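Local coordinates for invasion-associated protein (Mycobacterium tuberculosis, PDB 4JXB), which probably binds peptidoglycan in the mycobacterial cell wall through a non-catalytic NlpC/p60 domain, at residues A[17-22]-A[112-117]; A[74-79]-A[127-132]. All coordinates share one frame; numbering follows the deposited sequence.

Contact 1 (17-22 with 112-117) and contact 2 (74-79 with 127-132) lie on opposite sides of the chain's centre, their own centres about 23 Å apart, within one NlpC/P60 domain. Contact 1 is a surface contact in which the loop after helix 4-16 docks on edge strand 114-118 of the four-stranded sheet; contact 2, partly buried, pairs strands 75-77 and 128-130 antiparallel, with V129 also backbone-bonded to L87. Backbone bonds carry both, two across contact 1 and three across contact 2. Around them the chemistry diverges: an arginine and a strand N-H share an acetate in contact 1, whereas in contact 2 an arginine is laid over a valine and salt-bridged to D86.

Contact 1. Residues A[17-22]-A[112-117]; sequences SQRGVP and DVVQVS. With ACT (acetate ion), chain F.
G20 and V21 bond to V114 across the joint between a type II beta turn, Q18 to V21, and strand 114-118, an outermost strand of the four-stranded antiparallel sheet of this NlpC/P60 domain. Two backbone bonds fasten the turn. G20 N donates to V114 O at 2.9 Å, while V114 N donates to V21 O at 2.8 Å, nearly in line with that carbonyl. Both backbone polar atoms of V114 are thereby used by the turn, and a single bridge pairs P22 with V113. The turn is closed within its own segment by V21 N bonding to Q18 O.

V114, the buried residue of the contact, packs under the turn. Its CB lies 3.2 Å from Q18 O. With CG1 anti to the backbone N (chi1 175°), that methyl also rests against the Q18 carbonyl, whereas CG2 lies near the same oxygen and near V21, meeting V21 CB at 4.1 Å. L51 of helix 48-56 and L108 of strand 106-110 also touch V114, so this valine joins turn, helix and sheet. Beside the P22-V113 bridge, V113 CG1 packs against P22 CA.

The polar cluster lies at R19, whose side chain crosses that of V116 obliquely, CD against CG2 at 4.0 Å. A bend at chi3 (64°) turns the guanidinium edge toward an acetate, probably from the crystallisation liquor, whose carboxylate carbon lies in the guanidinium plane. NE and NH2 each take a different acetate oxygen, a bidentate pairing that should restrain the ion's rotation. OXT is doubly held: R19 NE reaches it at 2.8 Å with an N-H...O angle of 177°, and V116 N, also at 2.8 Å, supplies the second bond.

Contact 2. Residues A[74-79]-A[127-132]; sequences GQKVLP and YLVRVL
An antiparallel pairing of two strands distant in sequence, 75-77 against 128-130, brings K76 opposite V129 and V77 opposite L128; the short axes approach to 4.5 Å and their directions differ by 123°. V77 N donates to L128 O at 2.9 Å from above the carbonyl plane, and L128 N returns a bond to V77 O, making this the hydrogen-bonded pair. R130 N adds a third bond, 3.0 Å to Q75 O. Water 1 continues the link, accepting from Q75 N and donating to R130 O. Backbone bonding of V129 with L87 connects strand 128-130 to the four-stranded sheet.

V77, L128 and R130 share one face. V77 CG2 meets L128 CB at 3.8 Å, while CG1 sits 3.9 Å above the centre of the R130 guanidinium plane. The arginine's bend at chi3 (-58°) folds its head over this methyl, with the two side chains crossing at about a right angle. A salt bridge from R130 NH2 to D86 and a hydrogen bond to Q81 O anchor that head. Farther along, L128 CD1 touches P79 CA.

On the other face, K76 CD approaches V129 CG2. Bends at chi2 and chi4 bring K76 NZ back to G74 O, 2.8 Å away in the carbonyl plane; Y71 supplies NZ with another carbonyl and a cation-pi partner. The aliphatic part of K76 also crosses Y127 at about a right angle, CB against CB at 3.8 Å. Y127 presents its ring edge to V77 O, while L78 lies alongside it, CD2 being 3.8 Å from Y127 CE1. G74, just after helix 67-73, packs its CA on V129 CG1. Together these features describe a strongly twisted antiparallel strand pair toward the margin of the NlpC/P60 domain.

Contact 1. Residues A[17-22]-A[112-117]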
loop_
_atom_site.group_PDB
_atom_site.type_symbol
_atom_site.label_atom_id
_atom_site.label_comp_id
_atom_site.label_asym_id
_atom_site.label_seq_id
_atom_site.Cartn_x
_atom_site.Cartn_y
_atom_site.Cartn_z
ATOM N N SER A 17 -2.676 -10.128 5.859
ATOM C CA SER A 17 -2.004 -11.391 6.124
ATOM C C SER A 17 -0.517 -11.221 6.271
ATOM O O SER A 17 0.148 -12.133 6.771
ATOM C CB SER A 17 -2.289 -12.400 5.020
ATOM O OG SER A 17 -1.557 -12.154 3.826
ATOM N N GLN A 18 0.003 -10.091 5.818
ATOM C CA GLN A 18 1.426 -9.824 5.874
ATOM C C GLN A 18 1.876 -9.047 7.115
ATOM O O GLN A 18 3.040 -8.746 7.276
ATOM C CB GLN A 18 1.885 -9.111 4.599
ATOM C CG GLN A 18 1.590 -9.880 3.311
ATOM C CD GLN A 18 2.201 -11.260 3.327
ATOM O OE1 GLN A 18 3.421 -11.378 3.314
ATOM N NE2 GLN A 18 1.381 -12.294 3.450
ATOM N N ARG A 19 0.961 -8.784 8.031
ATOM C CA ARG A 19 1.318 -8.116 9.278
ATOM C C ARG A 19 2.449 -8.851 9.967
ATOM O O ARG A 19 2.397 -10.070 10.063
ATOM C CB ARG A 19 0.103 -8.000 10.211
ATOM C CG ARG A 19 -0.835 -6.847 9.802
ATOM C CD ARG A 19 -2.141 -6.919 10.522
ATOM N NE ARG A 19 -2.071 -6.765 11.981
ATOM C CZ ARG A 19 -2.441 -7.688 12.867
ATOM N NH1 ARG A 19 -2.874 -8.888 12.475
ATOM N NH2 ARG A 19 -2.432 -7.386 14.169
ATOM N N GLY A 20 3.465 -8.118 10.410
ATOM C CA GLY A 20 4.622 -8.729 11.084
ATOM C C GLY A 20 5.807 -9.016 10.185
ATOM O O GLY A 20 6.912 -9.246 10.687
ATOM N N VAL A 21 5.598 -9.009 8.861
ATOM C CA VAL A 21 6.712 -9.144 7.925
ATOM C C VAL A 21 7.617 -7.880 7.999
ATOM O O VAL A 21 7.095 -6.778 8.064
ATOM C CB VAL A 21 6.182 -9.349 6.482
ATOM C CG1 VAL A 21 7.307 -9.267 5.458
ATOM C CG2 VAL A 21 5.422 -10.692 6.376
ATOM N N PRO A 22 8.946 -8.038 7.997
ATOM C CA PRO A 22 9.809 -6.866 8.139
ATOM C C PRO A 22 9.772 -5.884 6.974
ATOM O O PRO A 22 9.492 -6.269 5.840
ATOM C CB PRO A 22 11.225 -7.439 8.257
ATOM C CG PRO A 22 11.089 -8.900 8.223
ATOM C CD PRO A 22 9.703 -9.300 7.948
ATOM N N ASP A 112 8.536 -0.394 10.644
ATOM C CA ASP A 112 9.667 -1.286 10.690
ATOM C C ASP A 112 9.249 -2.723 10.391
ATOM O O ASP A 112 10.084 -3.525 10.028
ATOM C CB ASP A 112 10.424 -1.118 11.969
ATOM C CG ASP A 112 11.076 0.286 12.051
ATOM O OD1 ASP A 112 11.122 1.067 11.048
ATOM O OD2 ASP A 112 11.523 0.591 13.124
ATOM N N VAL A 113 7.942 -2.994 10.496
ATOM C CA VAL A 113 7.272 -4.195 10.023
ATOM C C VAL A 113 5.913 -3.774 9.432
ATOM O O VAL A 113 5.436 -2.643 9.658
ATOM C CB VAL A 113 7.049 -5.249 11.189
ATOM C CG1 VAL A 113 8.408 -5.735 11.719
ATOM C CG2 VAL A 113 6.188 -4.711 12.282
ATOM N N VAL A 114 5.320 -4.656 8.653
ATOM C CA VAL A 114 3.956 -4.470 8.151
ATOM C C VAL A 114 3.004 -4.379 9.322
ATOM O O VAL A 114 3.007 -5.261 10.190
ATOM C CB VAL A 114 3.537 -5.599 7.193
ATOM C CG1 VAL A 114 2.059 -5.465 6.774
ATOM C CG2 VAL A 114 4.487 -5.671 5.943
ATOM N N GLN A 115 2.176 -3.326 9.359
ATOM C CA GLN A 115 1.392 -3.022 10.560
ATOM C C GLN A 115 0.170 -2.247 10.225
ATOM O O GLN A 115 0.156 -1.520 9.226
ATOM C CB GLN A 115 2.236 -2.223 11.599
ATOM C CG GLN A 115 2.648 -0.826 11.139
ATOM C CD GLN A 115 3.496 -0.079 12.176
ATOM O OE1 GLN A 115 4.740 -0.142 12.154
ATOM N NE2 GLN A 115 2.823 0.659 13.069
ATOM N N VAL A 116 -0.841 -2.314 11.070
ATOM C CA VAL A 116 -1.970 -1.396 10.999
ATOM C C VAL A 116 -1.713 -0.203 11.919
ATOM O O VAL A 116 -1.105 -0.341 12.962
ATOM C CB VAL A 116 -3.269 -2.113 11.357
ATOM C CG1 VAL A 116 -4.457 -1.140 11.455
ATOM C CG2 VAL A 116 -3.546 -3.200 10.309
ATOM N N SER A 117 -2.163 0.972 11.513
ATOM C CA SER A 117 -1.874 2.219 12.215
ATOM C C SER A 117 -3.021 3.195 11.996
ATOM O O SER A 117 -3.724 3.080 11.010
ATOM C CB SER A 117 -0.605 2.849 11.654
ATOM O OG SER A 117 0.549 2.054 11.921
HETATM C C ACT F . -1.142 -4.086 14.177
HETATM O O ACT F . -2.051 -4.693 14.787
HETATM O OXT ACT F . -1.006 -4.413 12.968
HETATM C CH3 ACT F . -0.280 -3.034 14.824
#

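Contact 2. Residues A[74-79]-A[127-132]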
loop_
_atom_site.group_PDB
_atom_site.type_symbol
_atom_site.label_atom_id
_atom_site.label_comp_id
_atom_site.label_asym_id
_atom_site.label_seq_id
_atom_site.Cartn_x
_atom_site.Cartn_y
_atom_site.Cartn_z
ATOM N N GLY A 74 -3.728 6.387 -11.071
ATOM C CA GLY A 74 -4.994 6.074 -10.392
ATOM C C GLY A 74 -6.043 7.169 -10.423
ATOM O O GLY A 74 -5.725 8.395 -10.456
ATOM N N GLN A 75 -7.298 6.730 -10.377
ATOM C CA GLN A 75 -8.443 7.630 -10.235
ATOM C C GLN A 75 -8.466 8.228 -8.840
ATOM O O GLN A 75 -8.405 7.501 -7.872
ATOM C CB GLN A 75 -9.749 6.867 -10.433
ATOM C CG GLN A 75 -11.007 7.731 -10.204
ATOM C CD GLN A 75 -12.326 6.946 -10.246
ATOM O OE1 GLN A 75 -12.571 6.168 -11.166
ATOM N NE2 GLN A 75 -13.182 7.165 -9.245
ATOM N N LYS A 76 -8.553 9.550 -8.761
ATOM C CA LYS A 76 -8.545 10.282 -7.484
ATOM C C LYS A 76 -9.914 10.384 -6.846
ATOM O O LYS A 76 -10.959 10.504 -7.532
ATOM C CB LYS A 76 -7.950 11.670 -7.619
ATOM C CG LYS A 76 -6.621 11.759 -8.336
ATOM C CD LYS A 76 -5.591 10.863 -7.784
ATOM C CE LYS A 76 -4.211 11.082 -8.509
ATOM N NZ LYS A 76 -4.181 10.665 -9.939
ATOM N N VAL A 77 -9.919 10.271 -5.523
ATOM C CA VAL A 77 -11.103 10.619 -4.723
ATOM C C VAL A 77 -10.629 11.515 -3.588
ATOM O O VAL A 77 -9.431 11.615 -3.298
ATOM C CB VAL A 77 -11.844 9.405 -4.150
ATOM C CG1 VAL A 77 -12.410 8.533 -5.287
ATOM C CG2 VAL A 77 -10.956 8.611 -3.252
ATOM N N LEU A 78 -11.578 12.205 -2.996
ATOM C CA LEU A 78 -11.305 13.183 -1.961
ATOM C C LEU A 78 -11.223 12.487 -0.600
ATOM O O LEU A 78 -11.828 11.429 -0.402
ATOM C CB LEU A 78 -12.457 14.187 -1.912
ATOM C CG LEU A 78 -12.696 15.101 -3.114
ATOM C CD1 LEU A 78 -13.957 15.916 -2.896
ATOM C CD2 LEU A 78 -11.497 15.944 -3.277
ATOM N N PRO A 79 -10.541 13.140 0.359
ATOM C CA PRO A 79 -10.369 12.571 1.692
ATOM C C PRO A 79 -11.693 12.262 2.312
ATOM O O PRO A 79 -11.811 11.198 2.957
ATOM C CB PRO A 79 -9.702 13.716 2.485
ATOM C CG PRO A 79 -9.985 14.954 1.677
ATOM C CD PRO A 79 -9.929 14.470 0.273
ATOM N N TYR A 127 -5.045 13.742 -2.467
ATOM C CA TYR A 127 -6.080 12.857 -2.973
ATOM C C TYR A 127 -5.727 11.439 -2.576
ATOM O O TYR A 127 -4.541 11.106 -2.451
ATOM C CB TYR A 127 -6.183 12.919 -4.490
ATOM C CG TYR A 127 -6.660 14.259 -5.026
ATOM C CD1 TYR A 127 -8.008 14.592 -5.014
ATOM C CD2 TYR A 127 -5.768 15.167 -5.538
ATOM C CE1 TYR A 127 -8.443 15.832 -5.502
ATOM C CE2 TYR A 127 -6.187 16.396 -6.015
ATOM C CZ TYR A 127 -7.528 16.709 -6.005
ATOM O OH TYR A 127 -7.913 17.943 -6.492
ATOM N N LEU A 128 -6.759 10.620 -2.380
ATOM C CA LEU A 128 -6.609 9.155 -2.351
ATOM C C LEU A 128 -6.816 8.611 -3.748
ATOM O O LEU A 128 -7.316 9.311 -4.638
ATOM C CB LEU A 128 -7.640 8.534 -1.396
ATOM C CG LEU A 128 -7.371 8.778 0.103
ATOM C CD1 LEU A 128 -7.932 10.108 0.553
ATOM C CD2 LEU A 128 -8.038 7.659 0.924
ATOM N N VAL A 129 -6.391 7.373 -3.978
ATOM C CA VAL A 129 -6.733 6.684 -5.210
ATOM C C VAL A 129 -7.739 5.577 -4.922
ATOM O O VAL A 129 -7.576 4.800 -3.966
ATOM C CB VAL A 129 -5.472 6.095 -5.903
ATOM C CG1 VAL A 129 -5.821 5.013 -6.920
ATOM C CG2 VAL A 129 -4.646 7.215 -6.526
ATOM N N ARG A 130 -8.780 5.491 -5.744
ATOM C CA ARG A 130 -9.698 4.379 -5.705
ATOM C C ARG A 130 -9.364 3.458 -6.889
ATOM O O ARG A 130 -9.389 3.864 -8.043
ATOM C CB ARG A 130 -11.133 4.865 -5.776
ATOM C CG ARG A 130 -12.136 3.716 -5.667
ATOM C CD ARG A 130 -13.450 4.151 -5.170
ATOM N NE ARG A 130 -13.315 4.780 -3.878
ATOM C CZ ARG A 130 -14.159 5.663 -3.362
ATOM N NH1 ARG A 130 -15.266 6.020 -4.030
ATOM N NH2 ARG A 130 -13.895 6.188 -2.176
ATOM N N VAL A 131 -8.941 2.243 -6.571
ATOM C CA VAL A 131 -8.512 1.261 -7.566
ATOM C C VAL A 131 -9.703 0.553 -8.180
ATOM O O VAL A 131 -9.752 0.379 -9.423
ATOM C CB VAL A 131 -7.518 0.241 -6.946
ATOM C CG1 VAL A 131 -7.043 -0.731 -8.040
ATOM C CG2 VAL A 131 -6.329 0.996 -6.340
ATOM N N LEU A 132 -10.645 0.156 -7.325
ATOM C CA LEU A 132 -11.786 -0.659 -7.721
ATOM C C LEU A 132 -13.138 0.078 -7.590
ATOM O O LEU A 132 -13.909 0.009 -8.590
ATOM C CB LEU A 132 -11.776 -1.980 -6.966
ATOM C CG LEU A 132 -10.513 -2.833 -7.085
ATOM C CD1 LEU A 132 -10.588 -3.980 -6.099
ATOM C CD2 LEU A 132 -10.270 -3.343 -8.519
HETATM O O HOH W 1 -7.776 3.830 -10.335
#